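PDB 3QFH: epidermin leader peptide processing serine protease EpiP, which probably cleaves the leader peptide from the precursor of the lantibiotic epidermin, acting as a subtilisin-like serine endopeptidase. Local coordinates for residues V53-M58 with K210-W215; K74-T79 with Q247-D252; N150-N155 with M202-G207. All coordinates share one frame; numbering follows the deposited sequence.

Contact 1: V53-M58 with K210-W215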
loop_
_atom_site.group_PDB
_atom_site.type_symbol
_atom_site.label_atom_id
_atom_site.label_comp_id
_atom_site.label_asym_id
_atom_site.label_seq_id
_atom_site.Cartn_x
_atom_site.Cartn_y
_atom_site.Cartn_z
ATOM N N VAL A 53 -0.412 16.992 -12.146
ATOM C CA VAL A 53 1.022 16.752 -11.956
ATOM C C VAL A 53 1.614 16.001 -13.149
ATOM O O VAL A 53 0.969 15.145 -13.763
ATOM C CB VAL A 53 1.359 16.027 -10.624
ATOM C CG1 VAL A 53 0.953 16.882 -9.427
ATOM C CG2 VAL A 53 0.708 14.652 -10.540
ATOM N N ALA A 54 2.840 16.369 -13.501
ATOM C CA ALA A 54 3.535 15.746 -14.610
ATOM C C ALA A 54 5.001 15.629 -14.287
ATOM O O ALA A 54 5.512 16.300 -13.388
ATOM C CB ALA A 54 3.369 16.554 -15.880
ATOM N N GLN A 55 5.668 14.739 -14.998
ATOM C CA GLN A 55 7.095 14.600 -14.847
ATOM C C GLN A 55 7.634 15.022 -16.191
ATOM O O GLN A 55 7.140 14.594 -17.233
ATOM C CB GLN A 55 7.499 13.178 -14.504
ATOM C CG GLN A 55 8.903 13.086 -13.980
ATOM C CD GLN A 55 9.277 11.665 -13.594
ATOM O OE1 GLN A 55 8.856 10.703 -14.248
ATOM N NE2 GLN A 55 10.103 11.527 -12.551
ATOM N N ILE A 56 8.632 15.877 -16.166
ATOM C CA ILE A 56 9.206 16.409 -17.378
ATOM C C ILE A 56 10.715 16.252 -17.343
ATOM O O ILE A 56 11.358 16.446 -16.307
ATOM C CB ILE A 56 8.821 17.898 -17.529
ATOM C CG1 ILE A 56 7.289 18.049 -17.476
ATOM C CG2 ILE A 56 9.393 18.482 -18.823
ATOM C CD1 ILE A 56 6.797 19.506 -17.633
ATOM N N LYS A 57 11.276 15.867 -18.474
ATOM C CA LYS A 57 12.695 15.708 -18.572
ATOM C C LYS A 57 13.187 16.987 -19.247
ATOM O O LYS A 57 12.771 17.306 -20.364
ATOM C CB LYS A 57 13.030 14.447 -19.375
ATOM C CG LYS A 57 14.456 14.000 -19.200
ATOM C CD LYS A 57 14.775 12.685 -19.914
ATOM C CE LYS A 57 16.230 12.299 -19.661
ATOM N NZ LYS A 57 16.668 11.094 -20.420
ATOM N N MET A 58 14.018 17.751 -18.550
ATOM C CA MET A 58 14.537 19.007 -19.097
ATOM C C MET A 58 15.835 19.472 -18.434
ATOM O O MET A 58 16.202 18.983 -17.369
ATOM C CB MET A 58 13.469 20.109 -19.017
ATOM C CG MET A 58 12.858 20.332 -17.659
ATOM S SD MET A 58 11.452 21.507 -17.696
ATOM C CE MET A 58 10.840 21.309 -16.033
ATOM N N LYS A 210 13.409 0.626 -9.125
ATOM C CA LYS A 210 12.650 1.389 -8.144
ATOM C C LYS A 210 11.316 1.859 -8.716
ATOM O O LYS A 210 11.030 1.703 -9.901
ATOM C CB LYS A 210 13.478 2.599 -7.668
ATOM C CG LYS A 210 14.777 2.216 -6.966
ATOM C CD LYS A 210 15.581 3.439 -6.537
ATOM C CE LYS A 210 16.841 3.022 -5.790
ATOM N NZ LYS A 210 17.676 4.181 -5.326
ATOM N N THR A 211 10.501 2.421 -7.843
ATOM C CA THR A 211 9.215 2.983 -8.232
ATOM C C THR A 211 9.324 4.505 -8.092
ATOM O O THR A 211 10.296 5.017 -7.530
ATOM C CB THR A 211 8.084 2.431 -7.344
ATOM O OG1 THR A 211 6.806 2.854 -7.844
ATOM C CG2 THR A 211 8.258 2.899 -5.891
ATOM N N GLU A 212 8.350 5.222 -8.641
ATOM C CA GLU A 212 8.276 6.677 -8.522
ATOM C C GLU A 212 6.990 6.937 -7.759
ATOM O O GLU A 212 5.985 6.256 -8.007
ATOM C CB GLU A 212 8.159 7.346 -9.897
ATOM C CG GLU A 212 9.398 7.319 -10.805
ATOM C CD GLU A 212 10.411 8.432 -10.519
ATOM O OE1 GLU A 212 10.530 8.876 -9.363
ATOM O OE2 GLU A 212 11.108 8.853 -11.464
ATOM N N LEU A 213 6.993 7.906 -6.839
ATOM C CA LEU A 213 5.772 8.219 -6.100
ATOM C C LEU A 213 4.675 8.702 -7.049
ATOM O O LEU A 213 3.496 8.518 -6.778
ATOM C CB LEU A 213 6.013 9.226 -4.963
ATOM C CG LEU A 213 6.782 8.689 -3.746
ATOM C CD1 LEU A 213 6.987 9.794 -2.711
ATOM C CD2 LEU A 213 6.075 7.519 -3.106
ATOM N N LEU A 214 5.066 9.307 -8.166
ATOM C CA LEU A 214 4.100 9.720 -9.156
ATOM C C LEU A 214 3.378 8.526 -9.788
ATOM O O LEU A 214 2.221 8.653 -10.157
ATOM C CB LEU A 214 4.738 10.569 -10.242
ATOM C CG LEU A 214 5.205 11.958 -9.782
ATOM C CD1 LEU A 214 5.897 12.678 -10.946
ATOM C CD2 LEU A 214 4.063 12.780 -9.255
ATOM N N TRP A 215 4.052 7.384 -9.929
ATOM C CA TRP A 215 3.396 6.201 -10.517
ATOM C C TRP A 215 2.383 5.671 -9.524
ATOM O O TRP A 215 1.261 5.281 -9.895
ATOM C CB TRP A 215 4.377 5.069 -10.883
ATOM C CG TRP A 215 5.586 5.441 -11.715
ATOM C CD1 TRP A 215 5.763 6.564 -12.458
ATOM C CD2 TRP A 215 6.717 4.600 -11.987
ATOM N NE1 TRP A 215 6.972 6.520 -13.109
ATOM C CE2 TRP A 215 7.572 5.317 -12.852
ATOM C CE3 TRP A 215 7.095 3.329 -11.566
ATOM C CZ2 TRP A 215 8.797 4.809 -13.293
ATOM C CZ3 TRP A 215 8.315 2.815 -12.001
ATOM C CH2 TRP A 215 9.149 3.555 -12.868
HETATM O O HOH W 1 8.713 8.210 -14.782
#

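Contact 2: K74-T79 with Q247-D252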
loop_
_atom_site.group_PDB
_atom_site.type_symbol
_atom_site.label_atom_id
_atom_site.label_comp_id
_atom_site.label_asym_id
_atom_site.label_seq_id
_atom_site.Cartn_x
_atom_site.Cartn_y
_atom_site.Cartn_z
ATOM N N LYS A 74 2.537 25.736 -10.714
ATOM C CA LYS A 74 2.401 25.959 -9.290
ATOM C C LYS A 74 3.740 25.639 -8.603
ATOM O O LYS A 74 4.284 26.490 -7.908
ATOM C CB LYS A 74 1.225 25.139 -8.736
ATOM C CG LYS A 74 0.847 25.396 -7.260
ATOM C CD LYS A 74 -0.486 24.689 -6.918
ATOM C CE LYS A 74 -0.787 24.637 -5.419
ATOM N NZ LYS A 74 -0.817 25.965 -4.749
ATOM N N TYR A 75 4.275 24.432 -8.827
ATOM C CA TYR A 75 5.559 24.021 -8.248
ATOM C C TYR A 75 6.361 23.127 -9.170
ATOM O O TYR A 75 5.810 22.409 -10.003
ATOM C CB TYR A 75 5.373 23.217 -6.954
ATOM C CG TYR A 75 4.649 23.911 -5.858
ATOM C CD1 TYR A 75 5.227 24.991 -5.205
ATOM C CD2 TYR A 75 3.399 23.471 -5.436
ATOM C CE1 TYR A 75 4.568 25.643 -4.189
ATOM C CE2 TYR A 75 2.729 24.113 -4.415
ATOM C CZ TYR A 75 3.326 25.204 -3.795
ATOM O OH TYR A 75 2.696 25.853 -2.778
ATOM N N ILE A 76 7.675 23.149 -8.972
ATOM C CA ILE A 76 8.593 22.297 -9.685
ATOM C C ILE A 76 9.707 21.914 -8.728
ATOM O O ILE A 76 10.198 22.763 -7.977
ATOM C CB ILE A 76 9.255 22.990 -10.931
ATOM C CG1 ILE A 76 8.220 23.477 -11.934
ATOM C CG2 ILE A 76 10.191 22.015 -11.654
ATOM C CD1 ILE A 76 8.835 24.192 -13.161
ATOM N N ASN A 77 10.059 20.629 -8.708
ATOM C CA ASN A 77 11.232 20.153 -7.973
ATOM C C ASN A 77 11.824 18.969 -8.713
ATOM O O ASN A 77 11.129 18.288 -9.481
ATOM C CB ASN A 77 10.959 19.826 -6.493
ATOM C CG ASN A 77 9.892 18.753 -6.290
ATOM O OD1 ASN A 77 8.773 19.073 -5.905
ATOM N ND2 ASN A 77 10.232 17.490 -6.535
ATOM N N ALA A 78 13.119 18.751 -8.517
ATOM C CA ALA A 78 13.792 17.624 -9.122
ATOM C C ALA A 78 13.175 16.404 -8.498
ATOM O O ALA A 78 12.929 16.400 -7.302
ATOM C CB ALA A 78 15.282 17.678 -8.818
ATOM N N THR A 79 12.892 15.384 -9.301
ATOM C CA THR A 79 12.345 14.140 -8.778
ATOM C C THR A 79 13.474 13.447 -8.022
ATOM O O THR A 79 14.593 13.376 -8.527
ATOM C CB THR A 79 11.910 13.215 -9.917
ATOM O OG1 THR A 79 11.150 13.956 -10.884
ATOM C CG2 THR A 79 11.107 12.033 -9.384
ATOM N N GLN A 247 8.606 29.076 -2.598
ATOM C CA GLN A 247 9.055 29.335 -3.971
ATOM C C GLN A 247 8.507 28.276 -4.920
ATOM O O GLN A 247 8.246 27.144 -4.510
ATOM C CB GLN A 247 10.588 29.363 -4.054
ATOM C CG GLN A 247 11.207 30.481 -3.242
ATOM C CD GLN A 247 10.668 31.844 -3.647
ATOM O OE1 GLN A 247 10.714 32.224 -4.820
ATOM N NE2 GLN A 247 10.153 32.582 -2.678
ATOM N N THR A 248 8.323 28.662 -6.181
ATOM C CA THR A 248 7.822 27.762 -7.199
ATOM C C THR A 248 8.835 26.647 -7.441
ATOM O O THR A 248 8.473 25.475 -7.442
ATOM C CB THR A 248 7.541 28.494 -8.505
ATOM O OG1 THR A 248 6.678 29.603 -8.247
ATOM C CG2 THR A 248 6.880 27.555 -9.513
ATOM N N PHE A 249 10.102 27.021 -7.611
ATOM C CA PHE A 249 11.175 26.054 -7.823
ATOM C C PHE A 249 11.676 25.673 -6.437
ATOM O O PHE A 249 12.185 26.508 -5.702
ATOM C CB PHE A 249 12.302 26.659 -8.666
ATOM C CG PHE A 249 13.210 25.634 -9.292
ATOM C CD1 PHE A 249 14.217 25.029 -8.553
ATOM C CD2 PHE A 249 13.060 25.284 -10.627
ATOM C CE1 PHE A 249 15.061 24.081 -9.139
ATOM C CE2 PHE A 249 13.892 24.346 -11.218
ATOM C CZ PHE A 249 14.895 23.743 -10.480
ATOM N N ARG A 250 11.536 24.400 -6.085
ATOM C CA ARG A 250 11.874 23.936 -4.743
ATOM C C ARG A 250 13.033 22.950 -4.673
ATOM O O ARG A 250 13.473 22.405 -5.681
ATOM C CB ARG A 250 10.647 23.290 -4.156
ATOM C CG ARG A 250 9.399 24.134 -4.352
ATOM C CD ARG A 250 8.221 23.423 -3.813
ATOM N NE ARG A 250 8.422 23.165 -2.401
ATOM C CZ ARG A 250 8.155 24.034 -1.438
ATOM N NH1 ARG A 250 8.377 23.699 -0.174
ATOM N NH2 ARG A 250 7.668 25.234 -1.735
ATOM N N LYS A 251 13.489 22.715 -3.448
ATOM C CA LYS A 251 14.606 21.828 -3.171
ATOM C C LYS A 251 14.124 20.563 -2.446
ATOM O O LYS A 251 14.884 19.626 -2.266
ATOM C CB LYS A 251 15.636 22.576 -2.303
ATOM C CG LYS A 251 15.923 23.993 -2.804
ATOM C CD LYS A 251 16.941 24.791 -1.966
ATOM C CE LYS A 251 16.538 24.974 -0.483
ATOM N NZ LYS A 251 16.868 23.787 0.376
ATOM N N ASP A 252 12.862 20.546 -2.029
ATOM C CA ASP A 252 12.302 19.411 -1.307
ATOM C C ASP A 252 11.513 18.513 -2.282
ATOM O O ASP A 252 11.705 18.608 -3.493
ATOM C CB ASP A 252 11.439 19.901 -0.144
ATOM C CG ASP A 252 10.243 20.734 -0.601
ATOM O OD1 ASP A 252 10.021 20.889 -1.831
ATOM O OD2 ASP A 252 9.519 21.246 0.279
HETATM O O HOH W 2 14.639 20.276 -6.696
#

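Contact 3: N150-N155 with M202-G207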
loop_
_atom_site.group_PDB
_atom_site.type_symbol
_atom_site.label_atom_id
_atom_site.label_comp_id
_atom_site.label_asym_id
_atom_site.label_seq_id
_atom_site.Cartn_x
_atom_site.Cartn_y
_atom_site.Cartn_z
ATOM N N ASN A 150 -0.939 -1.875 -15.627
ATOM C CA ASN A 150 0.463 -1.528 -15.438
ATOM C C ASN A 150 0.635 -0.020 -15.494
ATOM O O ASN A 150 0.273 0.579 -16.480
ATOM C CB ASN A 150 1.302 -2.135 -16.562
ATOM C CG ASN A 150 2.776 -1.755 -16.477
ATOM O OD1 ASN A 150 3.299 -1.479 -15.409
ATOM N ND2 ASN A 150 3.446 -1.773 -17.609
ATOM N N LEU A 151 1.224 0.577 -14.463
ATOM C CA LEU A 151 1.481 2.033 -14.444
ATOM C C LEU A 151 2.961 2.367 -14.698
ATOM O O LEU A 151 3.339 3.543 -14.730
ATOM C CB LEU A 151 1.002 2.664 -13.121
ATOM C CG LEU A 151 -0.513 2.893 -12.998
ATOM C CD1 LEU A 151 -0.998 3.925 -14.021
ATOM C CD2 LEU A 151 -1.319 1.590 -13.139
ATOM N N VAL A 152 3.797 1.341 -14.860
ATOM C CA VAL A 152 5.216 1.552 -15.132
ATOM C C VAL A 152 5.329 2.031 -16.588
ATOM O O VAL A 152 4.805 1.384 -17.505
ATOM C CB VAL A 152 6.037 0.278 -14.911
ATOM C CG1 VAL A 152 7.506 0.534 -15.219
ATOM C CG2 VAL A 152 5.853 -0.238 -13.477
ATOM N N PRO A 153 5.972 3.192 -16.806
ATOM C CA PRO A 153 6.027 3.720 -18.171
ATOM C C PRO A 153 7.049 3.029 -19.064
ATOM O O PRO A 153 7.855 2.248 -18.591
ATOM C CB PRO A 153 6.404 5.195 -17.961
ATOM C CG PRO A 153 7.221 5.189 -16.707
ATOM C CD PRO A 153 6.597 4.102 -15.832
ATOM N N LEU A 154 6.967 3.302 -20.362
ATOM C CA LEU A 154 7.936 2.799 -21.321
ATOM C C LEU A 154 9.320 3.192 -20.810
ATOM O O LEU A 154 9.553 4.345 -20.408
ATOM C CB LEU A 154 7.663 3.382 -22.713
ATOM C CG LEU A 154 8.647 3.088 -23.854
ATOM C CD1 LEU A 154 8.760 1.603 -24.152
ATOM C CD2 LEU A 154 8.244 3.852 -25.122
ATOM N N ASN A 155 10.209 2.212 -20.764
ATOM C CA ASN A 155 11.599 2.392 -20.305
ATOM C C ASN A 155 11.773 2.506 -18.816
ATOM O O ASN A 155 12.876 2.755 -18.348
ATOM C CB ASN A 155 12.289 3.552 -21.030
ATOM C CG ASN A 155 12.502 3.264 -22.490
ATOM O OD1 ASN A 155 12.802 2.130 -22.870
ATOM N ND2 ASN A 155 12.368 4.288 -23.322
ATOM N N MET A 202 -4.684 -5.838 -9.599
ATOM C CA MET A 202 -3.313 -5.445 -9.333
ATOM C C MET A 202 -2.981 -4.223 -10.160
ATOM O O MET A 202 -3.361 -4.139 -11.320
ATOM C CB MET A 202 -2.361 -6.606 -9.646
ATOM C CG MET A 202 -0.849 -6.273 -9.630
ATOM S SD MET A 202 -0.213 -5.686 -8.058
ATOM C CE MET A 202 -0.585 -7.046 -6.936
ATOM N N TYR A 203 -2.311 -3.259 -9.541
ATOM C CA TYR A 203 -1.817 -2.086 -10.252
ATOM C C TYR A 203 -0.316 -2.100 -10.080
ATOM O O TYR A 203 0.199 -1.843 -8.993
ATOM C CB TYR A 203 -2.454 -0.804 -9.746
ATOM C CG TYR A 203 -3.937 -0.770 -10.088
ATOM C CD1 TYR A 203 -4.375 -0.233 -11.286
ATOM C CD2 TYR A 203 -4.891 -1.325 -9.229
ATOM C CE1 TYR A 203 -5.728 -0.206 -11.611
ATOM C CE2 TYR A 203 -6.226 -1.319 -9.555
ATOM C CZ TYR A 203 -6.637 -0.755 -10.752
ATOM O OH TYR A 203 -7.961 -0.715 -11.084
ATOM N N ARG A 204 0.380 -2.426 -11.164
ATOM C CA ARG A 204 1.832 -2.558 -11.113
ATOM C C ARG A 204 2.551 -1.221 -11.240
ATOM O O ARG A 204 2.371 -0.498 -12.208
ATOM C CB ARG A 204 2.339 -3.541 -12.173
ATOM C CG ARG A 204 3.847 -3.783 -12.065
ATOM C CD ARG A 204 4.303 -4.973 -12.911
ATOM N NE ARG A 204 4.278 -4.702 -14.347
ATOM C CZ ARG A 204 5.318 -4.265 -15.060
ATOM N NH1 ARG A 204 6.478 -4.006 -14.487
ATOM N NH2 ARG A 204 5.188 -4.070 -16.364
ATOM N N VAL A 205 3.370 -0.940 -10.236
ATOM C CA VAL A 205 4.155 0.279 -10.133
ATOM C C VAL A 205 5.658 -0.008 -9.971
ATOM O O VAL A 205 6.416 0.886 -9.667
ATOM C CB VAL A 205 3.621 1.174 -8.996
ATOM C CG1 VAL A 205 2.148 1.527 -9.289
ATOM C CG2 VAL A 205 3.755 0.490 -7.604
ATOM N N PHE A 206 6.069 -1.260 -10.167
ATOM C CA PHE A 206 7.479 -1.618 -10.144
ATOM C C PHE A 206 7.829 -2.443 -11.355
ATOM O O PHE A 206 7.063 -3.323 -11.765
ATOM C CB PHE A 206 7.853 -2.481 -8.948
ATOM C CG PHE A 206 7.925 -1.754 -7.641
ATOM C CD1 PHE A 206 9.131 -1.209 -7.204
ATOM C CD2 PHE A 206 6.814 -1.680 -6.810
ATOM C CE1 PHE A 206 9.214 -0.562 -5.978
ATOM C CE2 PHE A 206 6.894 -1.038 -5.577
ATOM C CZ PHE A 206 8.097 -0.480 -5.164
ATOM N N GLY A 207 8.984 -2.142 -11.929
ATOM C CA GLY A 207 9.559 -2.954 -12.978
ATOM C C GLY A 207 10.484 -3.891 -12.220
ATOM O O GLY A 207 10.035 -4.665 -11.385
#

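Contact 1: V53-M58 with K210-W215
The polar part of this contact runs through the carboxamide of Gln55. Its side chain leaves strand 53-58 with CG anti to the backbone N (chi1 -164°) and stays extended, so the amide is carried across to Glu212, the N-cap residue of the helix that follows. Gln55 NE2 donates to Glu212 OE2 over 3.1 Å in a nearly straight bond (173°). The acceptor lies in the amide plane, yet the donor comes in from above the carboxylate plane. Glu212 OE2 has its stronger partner elsewhere, in a salt bridge with Arg158 NE. The other end of the amide works through water: Gln55 OE1 accepts from a water at 2.6 Å, and that water takes the N-H of Trp215 NE1 at 2.9 Å, lying in plane at the indole edge. With both ends engaged, the rotation of the buried amide is fixed.

The apolar part centres on Leu214, which spreads its two methyls along the strand. Leu214 CD1 meets Gln55 CB at 3.9 Å, and the Leu214 and Val53 side chains cross obliquely, CD2 of the leucine 4.1 Å from CG2 of the valine.

Strand 53-59 belongs to the propeptide-family sheet, between strands 43-48 and 20-27, and here, as in complexes of subtilisin with its propeptide, that sheet covers two surface helices of the subtilase part: 213-225 through Leu214, and 254-269, where Val255 and Ala259 touch Val53.

Contact 2: K74-T79 with Q247-D252
Asp252 OD2 is the best-held polar atom here, gripped by two bonds: one from Arg250 NH1 at 2.7 Å and one from the backbone N of Asp242. The neighbouring oxygen completes a side-on grip, with Arg250 NE donating to the syn lone pair of Asp252 OD1 at 2.8 Å. This salt bridge lies within 247-252 and fixes the rotation of the guanidinium, with both carboxylate oxygens near its plane, while the bend at chi3 (59°) turns the NE-NH1 edge of the guanidinium toward Asp252.

So fixed, the arginine offers its aliphatic part to the other strand. Tyr75 and Arg250 run side by side in the same direction, Tyr75 CD1 touching Arg250 CD at 3.7 Å, and the ring stands nearly perpendicular (82°) to the guanidinium. The carbonyl oxygens of Gln247 and Thr248 lie at the edge of the same ring, near its plane.

Beneath these side chains the backbones pair in parallel, with Ile76 opposite Phe249. Ile76 N donates to Thr248 O at 2.9 Å, and Arg250 N returns a bond to Ile76 O at 2.8 Å, nearly along the C=O axis. Further on, a water takes the N-H of Ala78 and donates to Arg250 O, so it bridges the two backbones beyond the last direct bond. Asn77 CB packs on Asp252 O at 3.3 Å.

The short, weakly bonded strand at about 249-250 thus adds a segment of the subtilase part to the edge of the propeptide-family sheet, beside strand 73-78, whose other neighbour is 20-27. Asn77 reaches the start of helix 254-269, OD1 accepting from Val255 N and ND2 donating to Glu256 OE1, while Phe249, turned to the other face with Ile76, rests on helix 60-66.

Contact 3: N150-N155 with M202-G207
Asn150 lays its carboxamide over one face of the Arg204 guanidinium, the two planes only 18° apart and OD1 3.1 Å above the plane toward its rim. This happens at the edge of the parallel sheet of the subtilisin-like alpha/beta fold, where strand 149-150 runs beside strand 200-204. The two flat groups overlap without a hydrogen bond between them: Asn150 ND2 and Arg204 NH2, 3.1 Å apart, are both donors, each bonded elsewhere. Asn150 ND2 bonds Asp167 O, Arg204 NE bonds Asp170 O, and Arg204 NH1 forms a salt bridge with Glu164. Arg204 NH1 also donates to Phe206 O at 2.9 Å, tying the arginine to its own loop.

Asn150 OD1 has a second task, closing an Asx turn by accepting from Val152 N at 2.9 Å, which bends the chain away as the strand ends. The main link between the backbones is Leu151 N to Arg204 O, 2.7 Å and nearly along the C=O axis. Across the sheet from Asn150 and Arg204, Leu151 CD2 sits at the edge of the Tyr203 ring, 4.0 Å from CD1. Val152 CG2 closes the contact, pressed against backbone at 3.5 Å from both Val205 C and Phe206 N.

In the fold
Contacts 1 and 2 both join the propeptide-family sheet to the subtilase part, their centres 13 Å apart. Thr79, at the end of 74-79, meets both segments of contact 1: Thr79 OG1 is hydrogen-bonded to Gln55 NE2 (3.1 Å), and its CG2 is 3.2 Å from Glu212 OE1. Contact 3 lies within the subtilase part, 12 Å from contact 1 between centres; Thr211 OG1 and Val205 O, 2.7 Å apart, probably share a hydrogen bond, and Trp215 packs on Pro153. Contacts 2 and 3 do not touch, their nearest atoms about 11 Å apart. From contact 3, Phe206 approaches, without touching, the probable catalytic triad of Asp130, His177 and Ser383.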